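Side-chain contacts in ribokinase (PDB 3RY7), which phosphorylates ribose at its O-5 hydroxyl using ATP and magnesium, giving ribose 5-phosphate for nucleotide and amino acid synthesis or for the pentose phosphate pathway: residues D123-K128 / I148-E153; A130-D135 / F152-A157. One frame throughout, in Å; residues are numbered along the deposited sequence.

Contact 1 of 2, residues D123-K128 / I148-E153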
ATOM      1  N   ASP A 123     -20.122 -31.753  -2.845  1.00 24.34           N
ATOM      2  CA  ASP A 123     -18.948 -31.000  -3.267  1.00 26.88           C
ATOM      3  C   ASP A 123     -17.793 -31.306  -2.334  1.00 28.14           C
ATOM      4  O   ASP A 123     -16.663 -31.500  -2.769  1.00 30.35           O
ATOM      5  CB  ASP A 123     -19.239 -29.494  -3.254  1.00 25.75           C
ATOM      6  CG  ASP A 123     -20.166 -29.073  -4.384  1.00 29.57           C
ATOM      7  OD1 ASP A 123     -20.049 -29.643  -5.502  1.00 26.63           O
ATOM      8  OD2 ASP A 123     -21.016 -28.190  -4.150  1.00 28.26           O
ATOM      9  N   VAL A 124     -18.087 -31.346  -1.041  1.00 27.04           N
ATOM     10  CA  VAL A 124     -17.069 -31.592  -0.031  1.00 25.57           C
ATOM     11  C   VAL A 124     -16.544 -33.028  -0.068  1.00 24.13           C
ATOM     12  O   VAL A 124     -15.335 -33.245  -0.068  1.00 28.74           O
ATOM     13  CB  VAL A 124     -17.607 -31.281   1.375  1.00 28.57           C
ATOM     14  CG1 VAL A 124     -16.564 -31.670   2.445  1.00 26.84           C
ATOM     15  CG2 VAL A 124     -17.992 -29.792   1.484  1.00 26.18           C
ATOM     16  N   ILE A 125     -17.453 -34.002  -0.086  1.00 33.29           N
ATOM     17  CA  ILE A 125     -17.072 -35.427  -0.135  1.00 34.73           C
ATOM     18  C   ILE A 125     -16.125 -35.615  -1.294  1.00 38.48           C
ATOM     19  O   ILE A 125     -15.091 -36.281  -1.195  1.00 31.93           O
ATOM     20  CB  ILE A 125     -18.286 -36.326  -0.365  1.00 38.36           C
ATOM     21  CG1 ILE A 125     -18.893 -36.749   0.966  1.00 39.08           C
ATOM     22  CG2 ILE A 125     -17.885 -37.576  -1.139  1.00 46.34           C
ATOM     23  CD1 ILE A 125     -19.005 -35.636   1.966  1.00 38.67           C
ATOM     24  N   ASN A 126     -16.479 -34.980  -2.401  1.00 37.08           N
ATOM     25  CA  ASN A 126     -15.660 -35.015  -3.590  1.00 39.79           C
ATOM     26  C   ASN A 126     -14.203 -34.646  -3.324  1.00 34.44           C
ATOM     27  O   ASN A 126     -13.314 -35.089  -4.042  1.00 37.78           O
ATOM     28  CB  ASN A 126     -16.264 -34.086  -4.644  1.00 47.06           C
ATOM     29  CG  ASN A 126     -16.236 -34.686  -6.025  1.00 56.39           C
ATOM     30  OD1 ASN A 126     -17.195 -35.340  -6.445  1.00 66.12           O
ATOM     31  ND2 ASN A 126     -15.133 -34.472  -6.745  1.00 57.51           N
ATOM     32  N   ALA A 127     -13.955 -33.843  -2.291  1.00 35.51           N
ATOM     33  CA  ALA A 127     -12.601 -33.363  -2.011  1.00 35.25           C
ATOM     34  C   ALA A 127     -11.945 -34.046  -0.808  1.00 38.06           C
ATOM     35  O   ALA A 127     -10.942 -33.564  -0.293  1.00 38.24           O
ATOM     36  CB  ALA A 127     -12.625 -31.860  -1.803  1.00 37.14           C
ATOM     37  N   LYS A 128     -12.501 -35.179  -0.382  1.00 37.15           N
ATOM     38  CA  LYS A 128     -12.128 -35.800   0.897  1.00 38.58           C
ATOM     39  C   LYS A 128     -10.642 -36.137   1.028  1.00 40.39           C
ATOM     40  O   LYS A 128     -10.099 -36.152   2.126  1.00 39.86           O
ATOM     41  CB  LYS A 128     -12.985 -37.051   1.180  1.00 32.61           C
ATOM     42  CG  LYS A 128     -12.488 -38.318   0.514  1.00 33.45           C
ATOM     43  CD  LYS A 128     -13.602 -39.345   0.403  0.47 36.33           C
ATOM     44  CE  LYS A 128     -14.130 -39.757   1.774  0.89 38.23           C
ATOM     45  NZ  LYS A 128     -13.329 -40.843   2.398  1.00 36.49           N
ATOM     46  N   ILE A 148     -20.081 -27.502   5.765  1.00 21.24           N
ATOM     47  CA  ILE A 148     -19.073 -27.463   6.815  1.00 20.94           C
ATOM     48  C   ILE A 148     -19.187 -28.713   7.715  1.00 18.46           C
ATOM     49  O   ILE A 148     -18.185 -29.335   8.052  1.00 18.61           O
ATOM     50  CB  ILE A 148     -19.168 -26.175   7.663  1.00 20.40           C
ATOM     51  CG1 ILE A 148     -18.952 -24.913   6.797  1.00 19.27           C
ATOM     52  CG2 ILE A 148     -18.119 -26.211   8.792  1.00 21.06           C
ATOM     53  CD1 ILE A 148     -19.280 -23.643   7.521  1.00 15.48           C
ATOM     54  N   ILE A 149     -20.413 -29.077   8.075  1.00 18.48           N
ATOM     55  CA  ILE A 149     -20.651 -30.283   8.878  1.00 22.41           C
ATOM     56  C   ILE A 149     -20.018 -31.503   8.208  1.00 26.45           C
ATOM     57  O   ILE A 149     -19.321 -32.307   8.844  1.00 23.84           O
ATOM     58  CB  ILE A 149     -22.149 -30.517   9.105  1.00 22.40           C
ATOM     59  CG1 ILE A 149     -22.699 -29.493  10.096  1.00 18.91           C
ATOM     60  CG2 ILE A 149     -22.400 -31.925   9.635  1.00 26.80           C
ATOM     61  CD1 ILE A 149     -24.222 -29.527  10.214  1.00 23.99           C
ATOM     62  N   SER A 150     -20.207 -31.614   6.901  1.00 24.15           N
ATOM     63  CA  SER A 150     -19.714 -32.790   6.204  1.00 24.39           C
ATOM     64  C   SER A 150     -18.174 -32.841   6.169  1.00 29.02           C
ATOM     65  O   SER A 150     -17.566 -33.920   6.296  1.00 22.14           O
ATOM     66  CB  SER A 150     -20.336 -32.874   4.806  1.00 27.39           C
ATOM     67  OG  SER A 150     -19.328 -32.978   3.826  1.00 37.56           O
ATOM     68  N   ALA A 151     -17.545 -31.673   6.020  1.00 24.04           N
ATOM     69  CA  ALA A 151     -16.089 -31.602   6.013  1.00 24.12           C
ATOM     70  C   ALA A 151     -15.519 -31.903   7.413  1.00 19.94           C
ATOM     71  O   ALA A 151     -14.479 -32.546   7.547  1.00 17.69           O
ATOM     72  CB  ALA A 151     -15.629 -30.235   5.528  1.00 25.07           C
ATOM     73  N   PHE A 152     -16.226 -31.442   8.444  1.00 18.62           N
ATOM     74  CA  PHE A 152     -15.779 -31.637   9.825  1.00 23.61           C
ATOM     75  C   PHE A 152     -16.018 -33.089  10.282  1.00 22.70           C
ATOM     76  O   PHE A 152     -15.280 -33.603  11.115  1.00 28.04           O
ATOM     77  CB  PHE A 152     -16.475 -30.641  10.769  1.00 19.68           C
ATOM     78  CG  PHE A 152     -15.870 -29.245  10.755  1.00 21.02           C
ATOM     79  CD1 PHE A 152     -16.290 -28.281  11.681  1.00 21.02           C
ATOM     80  CD2 PHE A 152     -14.876 -28.904   9.835  1.00 15.70           C
ATOM     81  CE1 PHE A 152     -15.732 -26.979  11.677  1.00 21.43           C
ATOM     82  CE2 PHE A 152     -14.300 -27.618   9.836  1.00 23.66           C
ATOM     83  CZ  PHE A 152     -14.734 -26.652  10.758  1.00 19.71           C
ATOM     84  N   GLU A 153     -17.039 -33.744   9.732  1.00 23.97           N
ATOM     85  CA  GLU A 153     -17.269 -35.182  10.013  1.00 22.32           C
ATOM     86  C   GLU A 153     -16.125 -36.030   9.487  1.00 24.34           C
ATOM     87  O   GLU A 153     -15.570 -36.879  10.201  1.00 26.55           O
ATOM     88  CB  GLU A 153     -18.597 -35.655   9.444  1.00 19.88           C
ATOM     89  CG  GLU A 153     -19.802 -35.129  10.203  1.00 20.08           C
ATOM     90  CD  GLU A 153     -21.095 -35.323   9.427  1.00 25.03           C
ATOM     91  OE1 GLU A 153     -20.994 -35.446   8.180  1.00 25.73           O
ATOM     92  OE2 GLU A 153     -22.194 -35.334  10.055  1.00 20.28           O
TER
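Val124 and Ile125, on the short helix 121-125, pack on Ser150 and Ala151 of helix 145-157, a helix-to-helix seam in the alpha/beta fold of this PfkB-family kinase. Val124 points across the seam. Its CG1 stands anti to the backbone N (chi1 175°), and this carries the methyl to the other helix, where Val124 CG1 meets Ala151 CB at 3.5 Å. Consistent with the small alanine side chain, the backbones come close: the CA atoms of Val124 and Ala151 are 6.1 Å apart.

The same methyl also presses on the serine, with Val124 CG1 to Ser150 OG at 3.4 Å. From the next residue along comes Ile125, whose CB does not aim straight at the partner helix but whose chain bends at chi2 (44°) to bring the terminal methyl in, Ile125 CD1 lying 3.3 Å from Ser150 OG. Two methyls thus press on the hydroxyl oxygen from different directions. It is buried and has no hydrogen-bond partner anywhere in the model, and its chi1 of 126° is nearly eclipsed, an unfavourable placement for a polar atom if the modelled rotation is right.

Beyond the seam, Val124 also touches Ala147, one turn earlier on helix 145-157, and Asp123 ties its own helix to Lys62 by a salt bridge. Helix 145-157 sends Phe152 and Ile148 onto strand 136-140 and helix 174-177, so it packs on the main sheet and helix 174-177 by one flank and on helix 121-125 by another.

Contact 2 of 2, residues A130-D135 / F152-A157; sequences AIINAD and FEIAKA
Ile131 and Ile154 meet methyl to methyl where helix 128-132 packs against helix 145-157. Starting at the root of Ile131, the branch carbon already feels the other helix: Ile131 CB is 4.1 Å from Ile154 CG2. The short branch does most of the work. With CG1 beside the backbone N (chi1 -65°), CG2 is the one left anti to that nitrogen and directed over the partner, so that Ile131 CG2 reaches Ile154 CG2 at 3.6 Å. The same methyl rests on the backbone at the next residue, Ile131 CG2 to Ala155 N being 3.8 Å, and it is 4.0 Å from Ala155 CB. The long branch goes elsewhere: the tip, Ile131 CD1, lies 4.0 Å from Ala151 CB, one turn back along helix 145-157.

Ile154 replies with its own short branch, and the two isoleucine side chains cross at about a right angle. Its methyl is shared, because Ile132 comes in at the margin and places Ile132 CG1 4.0 Å from Ile154 CG2, again nearly perpendicular. Ala155, like Ala151, presents only a methyl, a small side chain that fits the close approach of 6.1 Å between the CA atoms of Ile131 and Ala155. Ala155 also touches Val137 and Thr162 of the main sheet, while Ala134 leans on Val6.

No hydrogen bond or salt bridge spans the two segments. Hydrocarbon surface is all that the side chains offer each other, so cohesion here should come from the exclusion of water and from methyl-to-methyl fit, with no directional bond fixing the relative position of the helices.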
ATOM      1  N   ALA A 130      -8.044 -34.427   0.310  1.00 42.67           N
ATOM      2  CA  ALA A 130      -7.360 -33.275   0.886  1.00 44.81           C
ATOM      3  C   ALA A 130      -7.549 -33.212   2.405  1.00 42.01           C
ATOM      4  O   ALA A 130      -6.596 -33.010   3.158  1.00 46.81           O
ATOM      5  CB  ALA A 130      -7.867 -31.997   0.234  1.00 38.51           C
ATOM      6  N   ILE A 131      -8.790 -33.393   2.844  1.00 35.29           N
ATOM      7  CA  ILE A 131      -9.118 -33.341   4.260  1.00 35.66           C
ATOM      8  C   ILE A 131      -8.422 -34.449   5.064  1.00 42.58           C
ATOM      9  O   ILE A 131      -7.765 -34.181   6.069  1.00 32.57           O
ATOM     10  CB  ILE A 131     -10.624 -33.395   4.464  1.00 29.01           C
ATOM     11  CG1 ILE A 131     -11.263 -32.132   3.867  1.00 29.09           C
ATOM     12  CG2 ILE A 131     -10.952 -33.556   5.939  1.00 30.69           C
ATOM     13  CD1 ILE A 131     -12.758 -32.217   3.648  1.00 19.86           C
ATOM     14  N   ILE A 132      -8.542 -35.688   4.605  1.00 36.22           N
ATOM     15  CA  ILE A 132      -7.998 -36.812   5.348  1.00 40.08           C
ATOM     16  C   ILE A 132      -6.513 -36.656   5.669  1.00 41.07           C
ATOM     17  O   ILE A 132      -6.057 -37.027   6.752  1.00 43.08           O
ATOM     18  CB  ILE A 132      -8.266 -38.132   4.620  1.00 36.86           C
ATOM     19  CG1 ILE A 132      -9.766 -38.425   4.655  1.00 32.34           C
ATOM     20  CG2 ILE A 132      -7.460 -39.267   5.250  1.00 43.79           C
ATOM     21  CD1 ILE A 132     -10.150 -39.701   3.969  1.00 43.10           C
ATOM     22  N   ASN A 133      -5.763 -36.075   4.748  1.00 44.88           N
ATOM     23  CA  ASN A 133      -4.323 -35.966   4.943  1.00 51.35           C
ATOM     24  C   ASN A 133      -3.875 -34.643   5.550  1.00 43.92           C
ATOM     25  O   ASN A 133      -2.678 -34.358   5.625  1.00 45.40           O
ATOM     26  CB  ASN A 133      -3.576 -36.291   3.646  1.00 48.55           C
ATOM     27  CG  ASN A 133      -3.811 -37.731   3.195  1.00 58.97           C
ATOM     28  OD1 ASN A 133      -3.728 -38.668   3.997  1.00 59.58           O
ATOM     29  ND2 ASN A 133      -4.124 -37.911   1.913  1.00 66.06           N
ATOM     30  N   ALA A 134      -4.839 -33.855   6.012  1.00 38.00           N
ATOM     31  CA  ALA A 134      -4.544 -32.556   6.612  1.00 39.71           C
ATOM     32  C   ALA A 134      -4.258 -32.642   8.118  1.00 38.13           C
ATOM     33  O   ALA A 134      -4.711 -33.568   8.793  1.00 32.21           O
ATOM     34  CB  ALA A 134      -5.699 -31.586   6.363  1.00 32.03           C
ATOM     35  N   ASP A 135      -3.517 -31.662   8.630  1.00 32.54           N
ATOM     36  CA  ASP A 135      -3.404 -31.437  10.070  1.00 35.33           C
ATOM     37  C   ASP A 135      -4.577 -30.609  10.608  1.00 35.46           C
ATOM     38  O   ASP A 135      -5.078 -30.853  11.716  1.00 31.80           O
ATOM     39  CB  ASP A 135      -2.084 -30.735  10.382  1.00 30.83           C
ATOM     40  CG  ASP A 135      -0.884 -31.581   9.994  1.00 41.45           C
ATOM     41  OD1 ASP A 135      -0.875 -32.779  10.377  1.00 43.71           O
ATOM     42  OD2 ASP A 135       0.030 -31.061   9.300  1.00 36.64           O
ATOM     43  N   PHE A 152     -16.226 -31.442   8.444  1.00 18.62           N
ATOM     44  CA  PHE A 152     -15.779 -31.637   9.825  1.00 23.61           C
ATOM     45  C   PHE A 152     -16.018 -33.089  10.282  1.00 22.70           C
ATOM     46  O   PHE A 152     -15.280 -33.603  11.115  1.00 28.04           O
ATOM     47  CB  PHE A 152     -16.475 -30.641  10.769  1.00 19.68           C
ATOM     48  CG  PHE A 152     -15.870 -29.245  10.755  1.00 21.02           C
ATOM     49  CD1 PHE A 152     -16.290 -28.281  11.681  1.00 21.02           C
ATOM     50  CD2 PHE A 152     -14.876 -28.904   9.835  1.00 15.70           C
ATOM     51  CE1 PHE A 152     -15.732 -26.979  11.677  1.00 21.43           C
ATOM     52  CE2 PHE A 152     -14.300 -27.618   9.836  1.00 23.66           C
ATOM     53  CZ  PHE A 152     -14.734 -26.652  10.758  1.00 19.71           C
ATOM     54  N   GLU A 153     -17.039 -33.744   9.732  1.00 23.97           N
ATOM     55  CA  GLU A 153     -17.269 -35.182  10.013  1.00 22.32           C
ATOM     56  C   GLU A 153     -16.125 -36.030   9.487  1.00 24.34           C
ATOM     57  O   GLU A 153     -15.570 -36.879  10.201  1.00 26.55           O
ATOM     58  CB  GLU A 153     -18.597 -35.655   9.444  1.00 19.88           C
ATOM     59  CG  GLU A 153     -19.802 -35.129  10.203  1.00 20.08           C
ATOM     60  CD  GLU A 153     -21.095 -35.323   9.427  1.00 25.03           C
ATOM     61  OE1 GLU A 153     -20.994 -35.446   8.180  1.00 25.73           O
ATOM     62  OE2 GLU A 153     -22.194 -35.334  10.055  1.00 20.28           O
ATOM     63  N   ILE A 154     -15.724 -35.746   8.256  1.00 25.10           N
ATOM     64  CA  ILE A 154     -14.571 -36.399   7.653  1.00 19.11           C
ATOM     65  C   ILE A 154     -13.298 -36.162   8.442  1.00 28.84           C
ATOM     66  O   ILE A 154     -12.540 -37.106   8.714  1.00 27.30           O
ATOM     67  CB  ILE A 154     -14.356 -35.917   6.205  1.00 25.34           C
ATOM     68  CG1 ILE A 154     -15.537 -36.341   5.314  1.00 28.45           C
ATOM     69  CG2 ILE A 154     -13.036 -36.434   5.646  1.00 21.87           C
ATOM     70  CD1 ILE A 154     -15.462 -35.748   3.913  1.00 30.65           C
ATOM     71  N   ALA A 155     -13.050 -34.896   8.780  1.00 23.01           N
ATOM     72  CA  ALA A 155     -11.868 -34.521   9.538  1.00 25.56           C
ATOM     73  C   ALA A 155     -11.818 -35.252  10.877  1.00 20.66           C
ATOM     74  O   ALA A 155     -10.852 -35.932  11.186  1.00 19.89           O
ATOM     75  CB  ALA A 155     -11.851 -33.013   9.766  1.00 23.06           C
ATOM     76  N   LYS A 156     -12.881 -35.094  11.655  1.00 19.31           N
ATOM     77  CA  LYS A 156     -12.959 -35.623  13.007  1.00 22.37           C
ATOM     78  C   LYS A 156     -12.804 -37.148  13.006  1.00 31.79           C
ATOM     79  O   LYS A 156     -12.126 -37.710  13.867  1.00 29.65           O
ATOM     80  CB  LYS A 156     -14.294 -35.215  13.635  1.00 23.21           C
ATOM     81  CG  LYS A 156     -14.464 -35.540  15.097  1.00 34.41           C
ATOM     82  CD  LYS A 156     -15.034 -34.336  15.853  1.00 45.86           C
ATOM     83  CE  LYS A 156     -15.199 -34.623  17.355  1.00 50.39           C
ATOM     84  NZ  LYS A 156     -16.200 -35.706  17.624  1.00 46.85           N
ATOM     85  N   ALA A 157     -13.404 -37.804  12.013  1.00 26.48           N
ATOM     86  CA  ALA A 157     -13.371 -39.257  11.915  1.00 28.41           C
ATOM     87  C   ALA A 157     -11.965 -39.760  11.676  1.00 27.35           C
ATOM     88  O   ALA A 157     -11.627 -40.861  12.096  1.00 29.85           O
ATOM     89  CB  ALA A 157     -14.292 -39.738  10.806  1.00 24.58           C
TER

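In the fold
Contacts 1 and 2 lie on the same side of the chain's centre, about 8 Å apart, centre to centre, and both are built on helix 145-157. Helices 121-125 and 128-132 follow one another in the chain and meet this helix in that same order, contact 1 at 148-153 and contact 2 at 152-157. They merge into one apolar patch: Ile154 CD1 touches both Ile125 CD1 and Lys128 CB. After helix 128-132 the chain enters strand 136-140, and helix 145-157 is the helix of the beta-alpha-beta crossover from that strand to the neighbouring parallel strand 161-165. The pair therefore packs together helices along the main sheet, away from the annotated substrate, ATP and potassium sites.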